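Local coordinates for protein C-domain type II peptide synthetase (Streptomyces globisporus, PDB 4ZNM) that belongs to the condensation-domain family of nonribosomal peptide synthetases, as a type II protein with the fold of the CoA-dependent acyltransferase clan, at residues A[49-58]-A[387-396]; A[100-108]-A[138-146]. All coordinates share one frame; numbering follows the deposited sequence.

Interaction 1: residues A[49-58]-A[387-396]; sequences VGAWRLTGGI and DLTYSKIWER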
ATOM      1  N   VAL A  49       0.104   7.615  -4.370  1.00 23.36           N
ATOM      2  CA  VAL A  49      -0.715   8.456  -5.250  1.00 22.62           C
ATOM      3  C   VAL A  49      -2.072   7.826  -5.359  1.00 25.17           C
ATOM      4  O   VAL A  49      -2.200   6.622  -5.302  1.00 28.06           O
ATOM      5  CB  VAL A  49      -0.115   8.626  -6.665  1.00 22.71           C
ATOM      6  CG1 VAL A  49       1.277   9.154  -6.591  1.00 26.24           C
ATOM      7  CG2 VAL A  49      -0.146   7.275  -7.397  1.00 35.66           C
ATOM      8  N   GLY A  50      -3.084   8.653  -5.561  1.00 22.50           N
ATOM      9  CA  GLY A  50      -4.419   8.154  -5.824  1.00 21.63           C
ATOM     10  C   GLY A  50      -5.136   9.129  -6.739  1.00 21.75           C
ATOM     11  O   GLY A  50      -4.770  10.321  -6.838  1.00 21.65           O
ATOM     12  N   ALA A  51      -6.131   8.604  -7.428  1.00 19.97           N
ATOM     13  CA  ALA A  51      -6.920   9.400  -8.365  1.00 21.61           C
ATOM     14  C   ALA A  51      -8.394   9.118  -8.193  1.00 20.71           C
ATOM     15  O   ALA A  51      -8.794   7.959  -7.990  1.00 23.44           O
ATOM     16  CB  ALA A  51      -6.508   9.099  -9.783  1.00 22.78           C
ATOM     17  N   TRP A  52      -9.180  10.188  -8.309  1.00 20.19           N
ATOM     18  CA  TRP A  52     -10.632  10.145  -8.200  1.00 20.31           C
ATOM     19  C   TRP A  52     -11.254  10.812  -9.415  1.00 19.94           C
ATOM     20  O   TRP A  52     -10.827  11.916  -9.803  1.00 19.54           O
ATOM     21  CB  TRP A  52     -11.070  10.868  -6.944  1.00 23.02           C
ATOM     22  CG  TRP A  52     -10.774  10.150  -5.696  1.00 22.02           C
ATOM     23  CD1 TRP A  52     -11.629   9.367  -4.995  1.00 28.39           C
ATOM     24  CD2 TRP A  52      -9.541  10.136  -4.988  1.00 20.47           C
ATOM     25  NE1 TRP A  52     -11.012   8.875  -3.892  1.00 24.91           N
ATOM     26  CE2 TRP A  52      -9.724   9.323  -3.864  1.00 26.93           C
ATOM     27  CE3 TRP A  52      -8.300  10.723  -5.204  1.00 27.79           C
ATOM     28  CZ2 TRP A  52      -8.710   9.083  -2.943  1.00 28.78           C
ATOM     29  CZ3 TRP A  52      -7.291  10.495  -4.299  1.00 29.38           C
ATOM     30  CH2 TRP A  52      -7.500   9.682  -3.169  1.00 29.06           C
ATOM     31  N   ARG A  53     -12.258  10.175 -10.000  1.00 19.82           N
ATOM     32  CA  ARG A  53     -13.051  10.791 -11.069  1.00 20.63           C
ATOM     33  C   ARG A  53     -14.120  11.665 -10.425  1.00 24.36           C
ATOM     34  O   ARG A  53     -14.906  11.160  -9.589  1.00 25.86           O
ATOM     35  CB  ARG A  53     -13.681   9.691 -11.948  1.00 23.24           C
ATOM     36  CG  ARG A  53     -14.359  10.159 -13.219  1.00 28.51           C
ATOM     37  CD  ARG A  53     -13.375  10.566 -14.307  1.00 26.83           C
ATOM     38  NE  ARG A  53     -14.100  10.906 -15.504  1.00 27.69           N
ATOM     39  CZ  ARG A  53     -14.361  10.076 -16.502  1.00 36.91           C
ATOM     40  NH1 ARG A  53     -15.099  10.504 -17.509  1.00 30.46           N
ATOM     41  NH2 ARG A  53     -13.900   8.831 -16.503  1.00 36.21           N
ATOM     42  N   LEU A  54     -14.153  12.951 -10.794  1.00 23.58           N
ATOM     43  CA  LEU A  54     -15.120  13.927 -10.225  1.00 23.10           C
ATOM     44  C   LEU A  54     -16.184  14.344 -11.227  1.00 24.13           C
ATOM     45  O   LEU A  54     -15.854  14.753 -12.324  1.00 21.84           O
ATOM     46  CB  LEU A  54     -14.417  15.197  -9.735  1.00 23.49           C
ATOM     47  CG  LEU A  54     -13.244  15.026  -8.770  1.00 28.03           C
ATOM     48  CD1 LEU A  54     -12.669  16.418  -8.382  1.00 23.04           C
ATOM     49  CD2 LEU A  54     -13.679  14.289  -7.560  1.00 26.77           C
ATOM     50  N   THR A  55     -17.452  14.221 -10.844  1.00 23.17           N
ATOM     51  CA  THR A  55     -18.588  14.616 -11.666  1.00 26.75           C
ATOM     52  C   THR A  55     -19.283  15.789 -10.994  1.00 26.74           C
ATOM     53  O   THR A  55     -19.695  15.675  -9.839  1.00 21.73           O
ATOM     54  CB  THR A  55     -19.594  13.446 -11.852  1.00 27.40           C
ATOM     55  OG1 THR A  55     -18.879  12.293 -12.334  1.00 29.47           O
ATOM     56  CG2 THR A  55     -20.725  13.823 -12.821  1.00 32.08           C
ATOM     57  N   GLY A  56     -19.387  16.909 -11.709  1.00 22.36           N
ATOM     58  CA  GLY A  56     -20.021  18.095 -11.172  1.00 25.98           C
ATOM     59  C   GLY A  56     -19.130  19.291 -11.382  1.00 25.54           C
ATOM     60  O   GLY A  56     -17.975  19.144 -11.753  1.00 22.90           O
ATOM     61  N   GLY A  57     -19.678  20.476 -11.161  1.00 23.74           N
ATOM     62  CA  GLY A  57     -18.919  21.699 -11.321  1.00 20.18           C
ATOM     63  C   GLY A  57     -17.920  21.826 -10.195  1.00 22.16           C
ATOM     64  O   GLY A  57     -18.158  21.332  -9.107  1.00 35.51           O
ATOM     65  N   ILE A  58     -16.785  22.470 -10.475  1.00 25.56           N
ATOM     66  CA  ILE A  58     -15.725  22.660  -9.486  1.00 29.56           C
ATOM     67  C   ILE A  58     -15.358  24.117  -9.475  1.00 28.99           C
ATOM     68  O   ILE A  58     -15.130  24.688 -10.540  1.00 25.82           O
ATOM     69  CB  ILE A  58     -14.470  21.844  -9.806  1.00 24.17           C
ATOM     70  CG1 ILE A  58     -14.756  20.345  -9.732  1.00 24.49           C
ATOM     71  CG2 ILE A  58     -13.299  22.257  -8.867  1.00 24.72           C
ATOM     72  CD1 ILE A  58     -13.608  19.524 -10.311  1.00 26.19           C
ATOM     73  N   ASP A 387     -22.456  18.889  -3.962  1.00 23.67           N
ATOM     74  CA  ASP A 387     -22.817  18.778  -5.365  1.00 25.88           C
ATOM     75  C   ASP A 387     -21.759  18.048  -6.192  1.00 26.48           C
ATOM     76  O   ASP A 387     -21.881  17.998  -7.398  1.00 29.11           O
ATOM     77  CB  ASP A 387     -23.094  20.167  -5.958  1.00 29.47           C
ATOM     78  CG  ASP A 387     -21.852  20.996  -6.208  1.00 36.33           C
ATOM     79  OD1 ASP A 387     -20.722  20.631  -5.789  1.00 37.89           O
ATOM     80  OD2 ASP A 387     -22.027  22.072  -6.834  1.00 35.86           O
ATOM     81  N   LEU A 388     -20.720  17.506  -5.541  1.00 25.64           N
ATOM     82  CA  LEU A 388     -19.728  16.675  -6.230  1.00 26.77           C
ATOM     83  C   LEU A 388     -19.874  15.177  -5.933  1.00 27.89           C
ATOM     84  O   LEU A 388     -19.973  14.772  -4.780  1.00 33.44           O
ATOM     85  CB  LEU A 388     -18.335  17.085  -5.848  1.00 26.84           C
ATOM     86  CG  LEU A 388     -17.663  18.175  -6.637  1.00 29.87           C
ATOM     87  CD1 LEU A 388     -16.284  18.312  -6.039  1.00 25.83           C
ATOM     88  CD2 LEU A 388     -17.604  17.863  -8.149  1.00 37.78           C
ATOM     89  N   THR A 389     -19.903  14.387  -7.001  1.00 24.56           N
ATOM     90  CA  THR A 389     -19.759  12.936  -6.942  1.00 27.78           C
ATOM     91  C   THR A 389     -18.288  12.545  -7.205  1.00 24.95           C
ATOM     92  O   THR A 389     -17.640  13.104  -8.080  1.00 27.43           O
ATOM     93  CB  THR A 389     -20.686  12.281  -7.983  1.00 27.59           C
ATOM     94  OG1 THR A 389     -22.058  12.523  -7.632  1.00 32.81           O
ATOM     95  CG2 THR A 389     -20.414  10.767  -8.112  1.00 32.51           C
ATOM     96  N   TYR A 390     -17.745  11.619  -6.436  1.00 25.07           N
ATOM     97  CA  TYR A 390     -16.361  11.222  -6.604  1.00 24.81           C
ATOM     98  C   TYR A 390     -16.238   9.702  -6.467  1.00 27.57           C
ATOM     99  O   TYR A 390     -16.892   9.073  -5.635  1.00 25.99           O
ATOM    100  CB  TYR A 390     -15.438  11.955  -5.618  1.00 23.83           C
ATOM    101  CG  TYR A 390     -15.707  11.733  -4.147  1.00 23.71           C
ATOM    102  CD1 TYR A 390     -14.868  10.923  -3.371  1.00 26.37           C
ATOM    103  CD2 TYR A 390     -16.781  12.358  -3.523  1.00 25.98           C
ATOM    104  CE1 TYR A 390     -15.107  10.726  -2.004  1.00 28.20           C
ATOM    105  CE2 TYR A 390     -17.033  12.181  -2.176  1.00 23.54           C
ATOM    106  CZ  TYR A 390     -16.201  11.357  -1.420  1.00 27.88           C
ATOM    107  OH  TYR A 390     -16.450  11.207  -0.079  1.00 27.28           O
ATOM    108  N   SER A 391     -15.383   9.137  -7.310  1.00 25.80           N
ATOM    109  CA  SER A 391     -15.231   7.705  -7.462  1.00 27.66           C
ATOM    110  C   SER A 391     -13.751   7.399  -7.580  1.00 26.32           C
ATOM    111  O   SER A 391     -13.091   7.907  -8.471  1.00 26.04           O
ATOM    112  CB  SER A 391     -16.005   7.264  -8.710  1.00 33.47           C
ATOM    113  OG  SER A 391     -16.423   5.932  -8.626  1.00 43.70           O
ATOM    114  N   LYS A 392     -13.227   6.583  -6.682  1.00 26.41           N
ATOM    115  CA  LYS A 392     -11.823   6.206  -6.715  1.00 26.19           C
ATOM    116  C   LYS A 392     -11.525   5.463  -8.018  1.00 26.89           C
ATOM    117  O   LYS A 392     -12.285   4.599  -8.416  1.00 27.76           O
ATOM    118  CB  LYS A 392     -11.485   5.344  -5.492  1.00 31.12           C
ATOM    119  CG  LYS A 392     -10.001   4.950  -5.345  1.00 36.59           C
ATOM    120  CD  LYS A 392      -9.186   6.121  -4.851  1.00 47.02           C
ATOM    121  CE  LYS A 392      -7.701   5.895  -4.976  1.00 47.59           C
ATOM    122  NZ  LYS A 392      -7.261   4.711  -4.280  1.00 40.54           N
ATOM    123  N   ILE A 393     -10.414   5.801  -8.672  1.00 26.52           N
ATOM    124  CA  ILE A 393      -9.988   5.105  -9.881  1.00 27.16           C
ATOM    125  C   ILE A 393      -9.029   3.986  -9.427  1.00 27.45           C
ATOM    126  O   ILE A 393      -7.881   4.234  -9.091  1.00 32.23           O
ATOM    127  CB  ILE A 393      -9.305   6.051 -10.922  1.00 27.17           C
ATOM    128  CG1 ILE A 393     -10.300   7.049 -11.522  1.00 33.79           C
ATOM    129  CG2 ILE A 393      -8.664   5.241 -12.063  1.00 30.49           C
ATOM    130  CD1 ILE A 393      -9.644   8.142 -12.373  1.00 29.15           C
ATOM    131  N   TRP A 394      -9.527   2.760  -9.409  1.00 28.36           N
ATOM    132  CA  TRP A 394      -8.772   1.597  -8.950  1.00 33.25           C
ATOM    133  C   TRP A 394      -8.151   0.843 -10.103  1.00 29.42           C
ATOM    134  O   TRP A 394      -7.036   0.344 -10.007  1.00 36.45           O
ATOM    135  CB  TRP A 394      -9.686   0.635  -8.195  1.00 35.30           C
ATOM    136  CG  TRP A 394      -9.942   1.017  -6.819  1.00 49.04           C
ATOM    137  CD1 TRP A 394     -11.158   1.306  -6.257  1.00 53.14           C
ATOM    138  CD2 TRP A 394      -8.963   1.147  -5.772  1.00 64.72           C
ATOM    139  NE1 TRP A 394     -10.991   1.616  -4.915  1.00 58.61           N
ATOM    140  CE2 TRP A 394      -9.657   1.520  -4.596  1.00 65.32           C
ATOM    141  CE3 TRP A 394      -7.565   0.984  -5.716  1.00 64.83           C
ATOM    142  CZ2 TRP A 394      -8.998   1.735  -3.373  1.00 67.05           C
ATOM    143  CZ3 TRP A 394      -6.910   1.203  -4.502  1.00 58.60           C
ATOM    144  CH2 TRP A 394      -7.631   1.572  -3.348  1.00 65.11           C
ATOM    145  N   GLU A 395      -8.907   0.742 -11.195  1.00 36.68           N
ATOM    146  CA  GLU A 395      -8.464  -0.008 -12.366  1.00 40.08           C
ATOM    147  C   GLU A 395      -7.379   0.784 -13.074  1.00 43.67           C
ATOM    148  O   GLU A 395      -7.596   1.894 -13.559  1.00 49.44           O
ATOM    149  CB  GLU A 395      -9.649  -0.323 -13.310  1.00 53.43           C
ATOM    150  CG  GLU A 395     -10.366   0.876 -13.925  1.00 83.98           C
ATOM    151  CD  GLU A 395     -11.719   0.496 -14.558  1.00 94.16           C
ATOM    152  OE1 GLU A 395     -12.258  -0.589 -14.231  1.00 88.82           O
ATOM    153  OE2 GLU A 395     -12.238   1.288 -15.380  1.00 96.90           O
ATOM    154  N   ARG A 396      -6.179   0.241 -13.040  1.00 38.84           N
ATOM    155  CA  ARG A 396      -5.056   0.808 -13.756  1.00 35.92           C
ATOM    156  C   ARG A 396      -4.539  -0.265 -14.694  1.00 38.03           C
ATOM    157  O   ARG A 396      -4.520  -1.431 -14.349  1.00 38.02           O
ATOM    158  CB  ARG A 396      -3.953   1.272 -12.791  1.00 36.19           C
ATOM    159  CG  ARG A 396      -4.324   2.451 -11.893  1.00 37.21           C
ATOM    160  CD  ARG A 396      -3.210   2.853 -10.950  1.00 37.29           C
ATOM    161  NE  ARG A 396      -2.145   3.631 -11.593  1.00 43.71           N
ATOM    162  CZ  ARG A 396      -1.098   4.133 -10.933  1.00 41.18           C
ATOM    163  NH1 ARG A 396      -0.984   3.939  -9.632  1.00 32.90           N
ATOM    164  NH2 ARG A 396      -0.167   4.843 -11.561  1.00 45.73           N
TER
HETATM  165  O   HOH W   1      -6.212   5.752  -7.668  1.00 23.36           O
HETATM  166  O   HOH W   2     -18.894  22.423  -6.849  1.00 30.46           O
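The carbonyl oxygen Ala51 O receives the amide Ile393 N at 2.8 Å in a nearly straight bond (170° at the hydrogen), and the CD and CE methylenes of Lys392 lie against the same oxygen. One step away, a water accepts from Ala51 N and donates to Ile393 O, so the two chains stay joined where their direct ladder ends. Arg53 and Ser391 exchange a pair of backbone N-H...O hydrogen bonds, as do Thr55 and Thr389. This is an antiparallel pairing inside the mixed sheet of the N-terminal lobe of a condensation domain, to which the late strand 388-392 crosses over; strand 148-156 flanks 47-55 on the other side. Of the sheet's two faces, the one carrying Trp52, Leu54, Tyr390 and Lys392 packs on helix 162-180. There Lys392 bends at chi2 (76°) and lays CD over the indole, 3.7 Å from the centroid of the Trp52 five-membered ring, a CH-pi contact. Trp52 CD1 meets the edge of the Tyr390 ring near its plane, CD1 to CD1 3.9 Å, while Leu54 CD2 presses on Tyr390 CB at 3.5 Å. Leu388 sends CD2 to Thr55 O (3.5 Å), into the loop at Gly56 and Gly57. Beyond it, a second water donates to Gly57 O and to Asp387 OD1.

Interaction 2: residues A[100-108]-A[138-146]; sequences LEVRDLGDV and RAVLGRFDQ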
ATOM      1  N   LEU A 100      -2.655  24.340  -5.691  1.00 17.27           N
ATOM      2  CA  LEU A 100      -3.342  23.382  -6.554  1.00 20.07           C
ATOM      3  C   LEU A 100      -2.887  23.618  -7.963  1.00 18.60           C
ATOM      4  O   LEU A 100      -2.835  24.761  -8.419  1.00 19.14           O
ATOM      5  CB  LEU A 100      -4.852  23.508  -6.436  1.00 20.91           C
ATOM      6  CG  LEU A 100      -5.675  22.683  -7.432  1.00 18.19           C
ATOM      7  CD1 LEU A 100      -5.508  21.182  -7.220  1.00 16.64           C
ATOM      8  CD2 LEU A 100      -7.160  23.105  -7.355  1.00 21.89           C
ATOM      9  N   GLU A 101      -2.483  22.543  -8.631  1.00 17.47           N
ATOM     10  CA  GLU A 101      -2.172  22.628 -10.050  1.00 21.16           C
ATOM     11  C   GLU A 101      -3.390  22.137 -10.850  1.00 19.58           C
ATOM     12  O   GLU A 101      -3.976  21.113 -10.509  1.00 21.93           O
ATOM     13  CB  GLU A 101      -0.940  21.805 -10.409  1.00 21.84           C
ATOM     14  CG  GLU A 101      -0.664  21.841 -11.915  1.00 30.78           C
ATOM     15  CD  GLU A 101       0.521  20.934 -12.317  1.00 41.59           C
ATOM     16  OE1 GLU A 101       1.126  20.306 -11.410  1.00 41.08           O
ATOM     17  OE2 GLU A 101       0.827  20.858 -13.537  1.00 45.01           O
ATOM     18  N   VAL A 102      -3.748  22.866 -11.907  1.00 18.50           N
ATOM     19  CA  VAL A 102      -4.859  22.463 -12.773  1.00 20.09           C
ATOM     20  C   VAL A 102      -4.370  22.322 -14.207  1.00 20.10           C
ATOM     21  O   VAL A 102      -3.588  23.139 -14.686  1.00 22.92           O
ATOM     22  CB  VAL A 102      -6.032  23.466 -12.717  1.00 22.06           C
ATOM     23  CG1 VAL A 102      -7.239  22.928 -13.494  1.00 18.17           C
ATOM     24  CG2 VAL A 102      -6.461  23.722 -11.280  1.00 21.82           C
ATOM     25  N   ARG A 103      -4.873  21.301 -14.902  1.00 19.07           N
ATOM     26  CA  ARG A 103      -4.558  21.111 -16.293  1.00 19.92           C
ATOM     27  C   ARG A 103      -5.838  20.911 -17.072  1.00 20.11           C
ATOM     28  O   ARG A 103      -6.797  20.288 -16.584  1.00 21.93           O
ATOM     29  CB  ARG A 103      -3.678  19.923 -16.513  1.00 20.91           C
ATOM     30  CG  ARG A 103      -2.415  19.993 -15.749  1.00 25.57           C
ATOM     31  CD  ARG A 103      -1.583  18.875 -16.155  1.00 34.07           C
ATOM     32  NE  ARG A 103      -0.467  18.768 -15.256  1.00 32.20           N
ATOM     33  CZ  ARG A 103       0.513  17.904 -15.428  1.00 38.58           C
ATOM     34  NH1 ARG A 103       0.507  17.119 -16.517  1.00 36.31           N
ATOM     35  NH2 ARG A 103       1.489  17.862 -14.528  1.00 32.84           N
ATOM     36  N   ASP A 104      -5.833  21.423 -18.288  1.00 20.47           N
ATOM     37  CA  ASP A 104      -6.958  21.236 -19.198  1.00 23.07           C
ATOM     38  C   ASP A 104      -6.627  19.973 -20.027  1.00 28.10           C
ATOM     39  O   ASP A 104      -5.822  20.029 -20.954  1.00 30.83           O
ATOM     40  CB  ASP A 104      -7.145  22.470 -20.075  1.00 31.92           C
ATOM     41  CG  ASP A 104      -7.640  23.721 -19.290  1.00 36.47           C
ATOM     42  OD1 ASP A 104      -8.286  23.581 -18.212  1.00 33.23           O
ATOM     43  OD2 ASP A 104      -7.397  24.861 -19.781  1.00 40.18           O
ATOM     44  N   LEU A 105      -7.192  18.830 -19.659  1.00 22.12           N
ATOM     45  CA  LEU A 105      -6.899  17.541 -20.345  1.00 26.48           C
ATOM     46  C   LEU A 105      -7.612  17.372 -21.704  1.00 31.22           C
ATOM     47  O   LEU A 105      -7.211  16.559 -22.530  1.00 35.46           O
ATOM     48  CB  LEU A 105      -7.275  16.369 -19.455  1.00 24.05           C
ATOM     49  CG  LEU A 105      -6.522  16.241 -18.131  1.00 28.46           C
ATOM     50  CD1 LEU A 105      -6.888  14.895 -17.502  1.00 27.27           C
ATOM     51  CD2 LEU A 105      -5.018  16.337 -18.318  1.00 29.46           C
ATOM     52  N   GLY A 106      -8.673  18.131 -21.923  1.00 25.48           N
ATOM     53  CA  GLY A 106      -9.319  18.165 -23.213  1.00 32.08           C
ATOM     54  C   GLY A 106     -10.723  17.609 -23.175  1.00 30.62           C
ATOM     55  O   GLY A 106     -11.017  16.688 -22.437  1.00 23.40           O
ATOM     56  N   ASP A 107     -11.600  18.176 -23.986  1.00 30.36           N
ATOM     57  CA  ASP A 107     -12.979  17.691 -24.065  1.00 41.37           C
ATOM     58  C   ASP A 107     -13.030  16.516 -25.031  1.00 38.21           C
ATOM     59  O   ASP A 107     -13.377  16.690 -26.183  1.00 37.81           O
ATOM     60  CB  ASP A 107     -13.918  18.806 -24.524  1.00 45.97           C
ATOM     61  CG  ASP A 107     -15.394  18.421 -24.419  1.00 50.27           C
ATOM     62  OD1 ASP A 107     -15.699  17.213 -24.342  1.00 46.69           O
ATOM     63  OD2 ASP A 107     -16.249  19.336 -24.431  1.00 53.12           O
ATOM     64  N   VAL A 108     -12.686  15.324 -24.555  1.00 32.69           N
ATOM     65  CA  VAL A 108     -12.576  14.167 -25.441  1.00 34.53           C
ATOM     66  C   VAL A 108     -13.596  13.082 -25.078  1.00 32.84           C
ATOM     67  O   VAL A 108     -14.257  13.162 -24.047  1.00 38.81           O
ATOM     68  CB  VAL A 108     -11.148  13.607 -25.406  1.00 27.17           C
ATOM     69  CG1 VAL A 108     -10.169  14.585 -26.039  1.00 66.97           C
ATOM     70  CG2 VAL A 108     -10.725  13.276 -23.955  1.00 35.62           C
ATOM     71  N   ARG A 138       0.406  16.987  -2.297  1.00 19.21           N
ATOM     72  CA  ARG A 138       0.095  17.854  -3.428  1.00 20.31           C
ATOM     73  C   ARG A 138      -1.119  17.343  -4.173  1.00 24.29           C
ATOM     74  O   ARG A 138      -1.466  16.166  -4.072  1.00 18.05           O
ATOM     75  CB  ARG A 138       1.240  17.934  -4.410  1.00 24.19           C
ATOM     76  CG  ARG A 138       2.449  18.647  -3.886  1.00 31.18           C
ATOM     77  CD  ARG A 138       3.425  19.018  -5.013  1.00 30.24           C
ATOM     78  NE  ARG A 138       4.225  17.882  -5.478  1.00 37.95           N
ATOM     79  CZ  ARG A 138       3.974  17.157  -6.567  1.00 38.89           C
ATOM     80  NH1 ARG A 138       4.810  16.159  -6.889  1.00 31.90           N
ATOM     81  NH2 ARG A 138       2.907  17.430  -7.338  1.00 42.60           N
ATOM     82  N   ALA A 139      -1.712  18.223  -4.971  1.00 27.50           N
ATOM     83  CA  ALA A 139      -2.864  17.863  -5.781  1.00 23.30           C
ATOM     84  C   ALA A 139      -2.748  18.425  -7.179  1.00 19.81           C
ATOM     85  O   ALA A 139      -2.317  19.579  -7.388  1.00 20.96           O
ATOM     86  CB  ALA A 139      -4.122  18.364  -5.147  1.00 21.81           C
ATOM     87  N   VAL A 140      -3.168  17.609  -8.127  1.00 19.46           N
ATOM     88  CA  VAL A 140      -3.225  18.001  -9.515  1.00 18.25           C
ATOM     89  C   VAL A 140      -4.656  17.676 -10.003  1.00 20.29           C
ATOM     90  O   VAL A 140      -5.103  16.539  -9.932  1.00 20.11           O
ATOM     91  CB  VAL A 140      -2.168  17.276 -10.346  1.00 21.54           C
ATOM     92  CG1 VAL A 140      -2.243  17.697 -11.787  1.00 23.33           C
ATOM     93  CG2 VAL A 140      -0.775  17.544  -9.781  1.00 25.83           C
ATOM     94  N   LEU A 141      -5.353  18.691 -10.497  1.00 17.18           N
ATOM     95  CA  LEU A 141      -6.687  18.511 -11.050  1.00 19.52           C
ATOM     96  C   LEU A 141      -6.646  18.571 -12.579  1.00 19.15           C
ATOM     97  O   LEU A 141      -6.265  19.595 -13.157  1.00 21.85           O
ATOM     98  CB  LEU A 141      -7.615  19.583 -10.483  1.00 21.37           C
ATOM     99  CG  LEU A 141      -9.064  19.477 -10.975  1.00 25.39           C
ATOM    100  CD1 LEU A 141      -9.767  18.280 -10.359  1.00 22.55           C
ATOM    101  CD2 LEU A 141      -9.779  20.756 -10.656  1.00 23.04           C
ATOM    102  N   GLY A 142      -6.980  17.452 -13.225  1.00 19.04           N
ATOM    103  CA  GLY A 142      -7.104  17.424 -14.669  1.00 21.75           C
ATOM    104  C   GLY A 142      -8.553  17.548 -15.112  1.00 19.84           C
ATOM    105  O   GLY A 142      -9.344  16.653 -14.871  1.00 17.84           O
ATOM    106  N   ARG A 143      -8.915  18.647 -15.760  1.00 18.68           N
ATOM    107  CA  ARG A 143     -10.334  18.853 -16.128  1.00 18.90           C
ATOM    108  C   ARG A 143     -10.544  18.522 -17.565  1.00 19.77           C
ATOM    109  O   ARG A 143      -9.800  18.968 -18.416  1.00 24.99           O
ATOM    110  CB  ARG A 143     -10.752  20.276 -15.853  1.00 18.85           C
ATOM    111  CG  ARG A 143     -10.467  20.715 -14.419  1.00 21.49           C
ATOM    112  CD  ARG A 143     -11.111  22.051 -14.113  1.00 21.02           C
ATOM    113  NE  ARG A 143     -12.540  21.909 -13.963  1.00 28.11           N
ATOM    114  CZ  ARG A 143     -13.366  22.895 -13.626  1.00 28.77           C
ATOM    115  NH1 ARG A 143     -12.905  24.120 -13.384  1.00 24.89           N
ATOM    116  NH2 ARG A 143     -14.661  22.655 -13.537  1.00 26.42           N
ATOM    117  N   PHE A 144     -11.584  17.760 -17.852  1.00 24.03           N
ATOM    118  CA  PHE A 144     -11.998  17.554 -19.230  1.00 23.73           C
ATOM    119  C   PHE A 144     -12.919  18.654 -19.738  1.00 23.23           C
ATOM    120  O   PHE A 144     -12.789  19.124 -20.877  1.00 23.65           O
ATOM    121  CB  PHE A 144     -12.691  16.212 -19.352  1.00 22.89           C
ATOM    122  CG  PHE A 144     -11.820  15.062 -18.916  1.00 23.57           C
ATOM    123  CD1 PHE A 144     -10.755  14.643 -19.698  1.00 25.64           C
ATOM    124  CD2 PHE A 144     -12.069  14.402 -17.730  1.00 28.80           C
ATOM    125  CE1 PHE A 144      -9.962  13.571 -19.297  1.00 27.76           C
ATOM    126  CE2 PHE A 144     -11.287  13.338 -17.342  1.00 32.45           C
ATOM    127  CZ  PHE A 144     -10.230  12.928 -18.124  1.00 30.48           C
ATOM    128  N   ASP A 145     -13.882  19.013 -18.912  1.00 24.30           N
ATOM    129  CA  ASP A 145     -14.871  20.036 -19.260  1.00 24.90           C
ATOM    130  C   ASP A 145     -15.406  20.546 -17.929  1.00 25.26           C
ATOM    131  O   ASP A 145     -14.822  20.236 -16.872  1.00 22.57           O
ATOM    132  CB  ASP A 145     -15.955  19.488 -20.197  1.00 25.11           C
ATOM    133  CG  ASP A 145     -16.757  18.343 -19.587  1.00 31.82           C
ATOM    134  OD1 ASP A 145     -16.966  18.362 -18.356  1.00 30.43           O
ATOM    135  OD2 ASP A 145     -17.206  17.437 -20.342  1.00 37.30           O
ATOM    136  N   GLN A 146     -16.455  21.356 -17.957  1.00 21.78           N
ATOM    137  CA  GLN A 146     -16.876  22.090 -16.761  1.00 24.18           C
ATOM    138  C   GLN A 146     -17.510  21.163 -15.716  1.00 26.96           C
ATOM    139  O   GLN A 146     -17.759  21.577 -14.580  1.00 27.80           O
ATOM    140  CB  GLN A 146     -17.847  23.223 -17.141  1.00 36.22           C
ATOM    141  CG  GLN A 146     -17.160  24.428 -17.784  1.00 33.36           C
ATOM    142  CD  GLN A 146     -16.198  25.127 -16.821  1.00 40.43           C
ATOM    143  OE1 GLN A 146     -16.606  25.689 -15.806  1.00 44.50           O
ATOM    144  NE2 GLN A 146     -14.917  25.053 -17.117  1.00 43.10           N
TER
HETATM  145  O   HOH W   3     -10.514  22.305 -18.960  1.00 34.35           O
HETATM  146  O   HOH W   4     -10.329  20.404 -21.103  1.00 32.26           O
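Glu101 and Val140 lie side by side on neighbouring parallel strands, the first and last members of a beta-alpha-beta unit whose helix, 110-125, covers the face bearing Val140 and Arg103. Five backbone bonds knit the pair, running from Glu101 N to Ala139 O at one end to Leu105 N to Arg143 O at the other. Glu101 is extended throughout, with CG trans to the backbone N (chi1 177°), and this carries OE1 alongside Val140 CG2 at 3.7 Å. Arg103, two residues on and on the same face, is extended from CG to NE. NE then reaches Glu101 OE2 at 3.0 Å, approaching from above the carboxylate plane, in a salt bridge within strand 101-104; NH1 has a further partner in Glu123 of the covering helix. Val140 CG1 sits 4.0 Å from Arg103 NE, so the two methyls of the valine touch both charged chains, CG2 the glutamate and CG1 the arginine. On the reverse face, next to helix 60-73, Leu100 turns CD1 between Ala139 CB and Leu141 CB, and Val102 CG1 touches Arg143 CD at 4.0 Å; Arg143 bends at chi3 (74°) to end on Glu60. Just beyond strand 101-104, Leu105 packs directly on the backbone of Gly142, CG to CA 3.7 Å. Leu105 CD1 also packs on Phe144 CE1 at 3.8 Å. One water links Gly106 N, as donor, with Phe144 O. The Phe144 ring itself turns its edge to Gly106 O, with CD1 3.4 Å from that oxygen.

Overall arrangement
Interactions 1 and 2 belong to one mixed sheet, in which strand 148-156 lies between 137-143 and 47-55; their centres are about 12 Å apart. Interaction 2 joins consecutive strands of the chain, linked by helix 110-125. Interaction 1 instead brings residues 387-396 back across more than 300 residues to the early strand 47-55, and all of interaction 2 falls within that interval. The two also touch: Leu54 CD1 lies 4.0 Å from Leu141 CD1, and Arg53 packs on Phe144. Helix 110-125 reaches side chains of both contacts. A local crossover thus builds one margin of the sheet, while a late strand extends it on the far side of 47-55.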